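Local coordinates for protein tryptophan halogenase (Shewanella frigidimarina, PDB 2PYX) that probably acts as a flavin-dependent halogenase that uses FAD to chlorinate or brominate tryptophan or a related aromatic substrate, at residues A153-V158 with Y521-L526. Residues are numbered along the deposited sequence; the frame is centred on the assembly and turned at random. Where two conformers were deposited one is given.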
# COMPACT_ATOMS: atom_id res chain seq x y z
N ALA A 153 17.48 -0.86 -10.89
CA ALA A 153 16.09 -1.10 -11.21
C ALA A 153 15.71 -2.58 -10.99
O ALA A 153 16.58 -3.41 -10.72
CB ALA A 153 15.83 -0.70 -12.62
N PRO A 154 14.41 -2.91 -11.04
CA PRO A 154 13.97 -4.31 -10.91
C PRO A 154 13.90 -5.11 -12.21
O PRO A 154 13.51 -6.28 -12.20
CB PRO A 154 12.52 -4.16 -10.39
CG PRO A 154 12.08 -2.88 -10.98
CD PRO A 154 13.26 -1.99 -11.10
N LYS A 155 14.24 -4.46 -13.32
CA LYS A 155 14.12 -5.08 -14.64
C LYS A 155 15.01 -4.31 -15.62
O LYS A 155 15.54 -3.28 -15.29
CB LYS A 155 12.65 -5.08 -15.10
CG LYS A 155 12.05 -3.68 -15.31
CD LYS A 155 10.55 -3.71 -15.47
CE LYS A 155 10.08 -4.44 -16.71
NZ LYS A 155 8.56 -4.48 -16.85
N SER A 156 15.13 -4.85 -16.83
CA SER A 156 15.92 -4.26 -17.91
C SER A 156 14.99 -3.72 -18.97
O SER A 156 13.80 -4.05 -18.98
CB SER A 156 16.81 -5.33 -18.53
OG SER A 156 16.02 -6.36 -19.11
N ILE A 157 15.52 -2.91 -19.89
CA ILE A 157 14.69 -2.33 -20.97
C ILE A 157 14.12 -3.41 -21.91
O ILE A 157 13.07 -3.22 -22.56
CB ILE A 157 15.47 -1.20 -21.71
CG1 ILE A 157 14.57 -0.38 -22.64
CG2 ILE A 157 16.69 -1.78 -22.48
CD1 ILE A 157 13.29 0.12 -22.01
N VAL A 158 14.79 -4.57 -21.95
CA VAL A 158 14.36 -5.70 -22.78
C VAL A 158 13.33 -6.58 -22.10
O VAL A 158 12.75 -7.48 -22.72
CB VAL A 158 15.58 -6.57 -23.24
CG1 VAL A 158 16.57 -5.71 -24.03
CG2 VAL A 158 16.27 -7.23 -22.06
N TYR A 521 11.83 4.62 -25.79
CA TYR A 521 11.52 3.41 -26.54
C TYR A 521 10.41 2.56 -25.92
O TYR A 521 9.59 1.99 -26.63
CB TYR A 521 12.78 2.55 -26.65
CG TYR A 521 13.92 3.20 -27.40
CD1 TYR A 521 13.91 3.28 -28.79
CD2 TYR A 521 15.03 3.70 -26.72
CE1 TYR A 521 14.97 3.86 -29.48
CE2 TYR A 521 16.09 4.28 -27.40
CZ TYR A 521 16.05 4.36 -28.78
OH TYR A 521 17.10 4.93 -29.47
N GLY A 522 10.41 2.42 -24.59
CA GLY A 522 9.40 1.60 -23.94
C GLY A 522 9.83 0.15 -23.76
O GLY A 522 10.70 -0.36 -24.50
N PHE A 523 9.24 -0.54 -22.77
CA PHE A 523 9.34 -2.00 -22.66
C PHE A 523 8.53 -2.68 -23.76
O PHE A 523 7.44 -2.22 -24.08
CB PHE A 523 8.76 -2.53 -21.34
CG PHE A 523 9.41 -1.99 -20.11
CD1 PHE A 523 10.73 -2.31 -19.81
CD2 PHE A 523 8.69 -1.19 -19.21
CE1 PHE A 523 11.34 -1.79 -18.67
CE2 PHE A 523 9.29 -0.70 -18.06
CZ PHE A 523 10.60 -1.00 -17.78
N PRO A 524 8.98 -3.85 -24.24
CA PRO A 524 8.13 -4.59 -25.19
C PRO A 524 6.86 -5.16 -24.55
O PRO A 524 6.83 -5.42 -23.34
CB PRO A 524 9.03 -5.74 -25.64
CG PRO A 524 9.97 -5.95 -24.51
CD PRO A 524 10.21 -4.58 -23.91
N LYS A 525 5.83 -5.37 -25.37
CA LYS A 525 4.59 -5.97 -24.89
C LYS A 525 4.80 -7.42 -24.46
O LYS A 525 4.22 -7.86 -23.47
CB LYS A 525 3.49 -5.88 -25.97
N LEU A 526 5.65 -8.15 -25.20
CA LEU A 526 5.94 -9.56 -24.91
C LEU A 526 7.37 -9.72 -24.45
O LEU A 526 8.27 -9.04 -24.94
CB LEU A 526 5.72 -10.42 -26.16
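Lys155 and Phe523 reach toward each other tip to tip, and the lysine lays the end of its chain over one face of the ring. Its ammonium nitrogen NZ stands 3.9 Å from the centroid of the Phe523 ring, only 6° off the ring normal, a cation-pi contact, while the neighbouring methylene makes a CH-pi contact, CE lying 3.7 Å from the same centroid. A bend at chi3 (-65°) in the otherwise extended outer chain turns CE across the ring. Lysine suits the place because it offers both a greasy chain and a charge. At the ring's edge, near its plane, sit two backbone carbonyls: Ser156 O is 3.4 Å from Phe523 CE1 and Ile157 O 3.7 Å from Phe523 CD1, so the slightly positive rim hydrogens face oxygen. Ile157 brings its CD1 to 3.6 Å from Gly522 O, and the puckered ring of Pro524 brings its CD to 3.4 Å from Ile157 O. Tyr521 leaves helical angles after helix 511-520, and Gly522 then takes a backbone shape in which a side chain would collide with the preceding carbonyl. The contact ties the C-terminal tail to the loop between helix 144-149 and strand 169-172 in the tryptophan halogenase fold, whose predicted FAD-binding part is probably of Rossmann type. A leucine in place of Phe523 would probably leave the Lys155 ammonium without its aromatic face and open a gap beside the two carbonyls. Further out, Glu77 forms a salt bridge with Lys155 NZ, which also hydrogen-bonds Tyr168 OH and Ala160 O, likely fixing the buried charge above the ring. Asn78 OD1 accepts from the backbone N of Phe523, while Phe88 of strand 87-95 and Ile81 of helix 77-83 pack against its side chain.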